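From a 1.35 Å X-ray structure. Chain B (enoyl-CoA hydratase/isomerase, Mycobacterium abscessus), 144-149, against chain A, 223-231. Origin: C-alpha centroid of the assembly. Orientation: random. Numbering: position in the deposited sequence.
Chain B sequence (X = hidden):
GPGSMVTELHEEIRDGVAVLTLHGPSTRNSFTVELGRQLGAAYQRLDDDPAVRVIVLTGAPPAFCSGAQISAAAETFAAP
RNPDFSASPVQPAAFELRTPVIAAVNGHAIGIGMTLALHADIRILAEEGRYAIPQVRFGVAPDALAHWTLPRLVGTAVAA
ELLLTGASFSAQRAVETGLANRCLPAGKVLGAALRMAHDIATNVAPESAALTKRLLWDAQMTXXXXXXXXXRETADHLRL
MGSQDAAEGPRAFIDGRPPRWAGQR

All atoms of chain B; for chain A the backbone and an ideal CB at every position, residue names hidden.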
# COMPACT_ATOMS: atom_id res chain seq x y z
N ALA B 144 -8.03 17.79 -3.76
CA ALA B 144 -9.09 16.77 -3.62
C ALA B 144 -8.56 15.52 -2.92
O ALA B 144 -8.88 14.38 -3.29
CB ALA B 144 -9.73 16.43 -4.98
N LEU B 145 -7.82 15.73 -1.84
CA LEU B 145 -7.36 14.64 -0.96
C LEU B 145 -6.35 13.71 -1.60
O LEU B 145 -6.09 12.63 -1.04
CB LEU B 145 -8.56 13.89 -0.32
CG LEU B 145 -8.99 14.49 1.03
CD1 LEU B 145 -10.31 13.92 1.49
CD2 LEU B 145 -7.92 14.25 2.08
N ALA B 146 -5.70 14.10 -2.69
CA ALA B 146 -4.69 13.25 -3.31
C ALA B 146 -3.56 12.86 -2.38
O ALA B 146 -2.99 11.78 -2.53
CB ALA B 146 -4.13 13.91 -4.58
N HIS B 147 -3.21 13.71 -1.41
CA HIS B 147 -2.13 13.37 -0.47
C HIS B 147 -2.48 12.16 0.40
O HIS B 147 -1.58 11.54 0.98
CB HIS B 147 -1.77 14.55 0.46
CG HIS B 147 -1.20 15.75 -0.23
ND1 HIS B 147 -2.00 16.70 -0.84
CD2 HIS B 147 0.07 16.20 -0.35
CE1 HIS B 147 -1.22 17.67 -1.33
NE2 HIS B 147 0.04 17.39 -1.05
N TRP B 148 -3.78 11.88 0.52
CA TRP B 148 -4.35 10.81 1.34
C TRP B 148 -4.77 9.63 0.47
O TRP B 148 -4.43 8.48 0.79
CB TRP B 148 -5.53 11.40 2.16
CG TRP B 148 -6.24 10.44 3.05
CD1 TRP B 148 -5.91 10.10 4.33
CD2 TRP B 148 -7.38 9.65 2.72
NE1 TRP B 148 -6.77 9.16 4.81
CE2 TRP B 148 -7.68 8.86 3.85
CE3 TRP B 148 -8.19 9.55 1.59
CZ2 TRP B 148 -8.76 7.97 3.88
CZ3 TRP B 148 -9.26 8.65 1.61
CH2 TRP B 148 -9.53 7.88 2.76
N THR B 149 -5.48 9.88 -0.63
CA THR B 149 -5.94 8.75 -1.47
C THR B 149 -4.76 8.04 -2.17
O THR B 149 -4.74 6.79 -2.24
CB THR B 149 -6.91 9.17 -2.57
OG1 THR B 149 -6.27 10.19 -3.35
CG2 THR B 149 -8.23 9.66 -2.00
N UNK A 223 -0.49 9.83 11.42
CA UNK A 223 -1.81 9.19 11.28
C UNK A 223 -2.94 10.20 11.11
O UNK A 223 -4.00 10.07 11.71
CB UNK A 223 -2.10 8.31 12.50
N UNK A 224 -2.74 11.24 10.30
CA UNK A 224 -3.79 12.26 10.12
C UNK A 224 -5.05 11.63 9.51
O UNK A 224 -4.96 10.74 8.64
CB UNK A 224 -3.29 13.40 9.23
N UNK A 225 -6.22 12.10 9.95
CA UNK A 225 -7.48 11.67 9.35
C UNK A 225 -7.64 12.29 7.96
O UNK A 225 -6.98 13.28 7.60
CB UNK A 225 -8.66 12.05 10.25
N UNK A 226 -8.57 11.75 7.18
CA UNK A 226 -8.88 12.35 5.88
C UNK A 226 -9.32 13.81 6.02
O UNK A 226 -8.87 14.66 5.26
CB UNK A 226 -9.97 11.54 5.18
N UNK A 227 -10.17 14.10 7.00
CA UNK A 227 -10.61 15.48 7.20
C UNK A 227 -9.43 16.39 7.52
O UNK A 227 -9.40 17.53 7.05
CB UNK A 227 -11.65 15.55 8.32
N UNK A 228 -8.49 15.92 8.32
CA UNK A 228 -7.30 16.73 8.66
C UNK A 228 -6.41 16.96 7.44
O UNK A 228 -5.89 18.08 7.22
CB UNK A 228 -6.49 16.05 9.76
N UNK A 229 -6.19 15.95 6.60
CA UNK A 229 -5.43 16.13 5.38
C UNK A 229 -6.15 17.11 4.44
O UNK A 229 -5.51 17.99 3.84
CB UNK A 229 -5.21 14.78 4.69
N UNK A 230 -7.47 16.98 4.31
CA UNK A 230 -8.23 17.86 3.41
C UNK A 230 -8.09 19.32 3.87
O UNK A 230 -7.91 20.23 3.05
CB UNK A 230 -9.70 17.45 3.37
N UNK A 231 -8.17 19.54 5.18
CA UNK A 231 -8.00 20.90 5.72
C UNK A 231 -6.59 21.42 5.45
O UNK A 231 -6.43 22.60 5.11
CB UNK A 231 -8.29 20.92 7.22

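Position 223 lies beyond the reach of chain B. Its phi/psi of 68/43 has positive phi, which by itself favours glycine, just after a helix has ended. The residue is Gly223(A).

At 224 the CA-to-CB bond points sideways, and nothing of the chain B stretch lies within 5.5 Å of the ideal CB. Many side chains would fit. The residue is Met224(A), and its part in the contact is mainly its backbone. Trp148(B) NE1 donates to the O of water 1 (3.0 Å), which lies 2.8 Å from Met224(A) O and can donate to it. The water can thus link the indole NE1 to the chain A backbone.

Position 225 points away and immediately precedes a helix. Serine, threonine, aspartate or asparagine would suit such an N-cap. It is Ser225(A). Its OG accepts from the backbone N of position 228 at 3.1 Å, satisfying an amide in the first turn.

Position 226 begins the helix. The ideal CB is 3.8 Å from Trp148(B) CE2 and 4.4 Å from Leu145(B) CD1. The indole is already close, so a small apolar group is the simplest fit. Alanine is found. Ala226(A) CB lies over one face of the indole, 3.9 Å from the centroid of the five-membered ring and 18° off its normal, a CH-pi contact. Its O also lies 3.3 Å from Leu145(B) CD2.

Position 227 points away, with no chain B atom nearby. Many helix-compatible residues would do. It is Ala227(A).

Position 228 points sideways and also has open space on the chain B side. A polar or charged residue is reasonable there. It is Glu228(A), whose OE1 accepts from Ser225(A) N at 2.9 Å. With the serine cap, this makes a reciprocal pair of hydrogen bonds at the helix start.

Position 229 points toward chain B. The ideal CB is 3.8 Å from Leu145(B) CD2 and 4.2 Å from Trp148(B) CB, with His147(B) CB at 5.5 Å. This apolar setting suits valine, and perhaps isoleucine or alanine. It is Val229(A), with chi1 t. CG1 lies 3.9 Å from His147(B) CB and 4.0 Å from Trp148(B) CB, while the valine CB packs 3.8 Å from Leu145(B) CD2.

Position 230 points sideways, with its ideal CB 3.8 Å from Leu145(B) CG. Alanine or another apolar residue is plausible. It is Ala230(A), whose CB meets that leucine CG at 3.8 Å.

Position 231 is out of reach, leaving the choice open to helix-compatible residues. It is Ala231(A).

Chain A (223-231) GMSAAEVAA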
# COMPACT_ATOMS: atom_id res chain seq x y z
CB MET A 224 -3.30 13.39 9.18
CG MET A 224 -2.33 14.32 9.85
SD MET A 224 -1.55 15.51 8.73
CE MET A 224 -2.92 16.54 8.32
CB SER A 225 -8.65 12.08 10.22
OG SER A 225 -8.77 13.49 10.16
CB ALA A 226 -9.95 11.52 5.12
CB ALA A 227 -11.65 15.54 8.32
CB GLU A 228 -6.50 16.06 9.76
CG GLU A 228 -7.23 16.10 11.10
CD GLU A 228 -6.61 15.18 12.14
OE1 GLU A 228 -5.78 14.33 11.83
OE2 GLU A 228 -6.98 15.35 13.32
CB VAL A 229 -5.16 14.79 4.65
CG1 VAL A 229 -4.38 15.05 3.35
CG2 VAL A 229 -4.33 13.86 5.54
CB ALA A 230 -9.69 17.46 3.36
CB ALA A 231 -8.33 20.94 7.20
O HOH W 1 -6.40 8.56 7.71
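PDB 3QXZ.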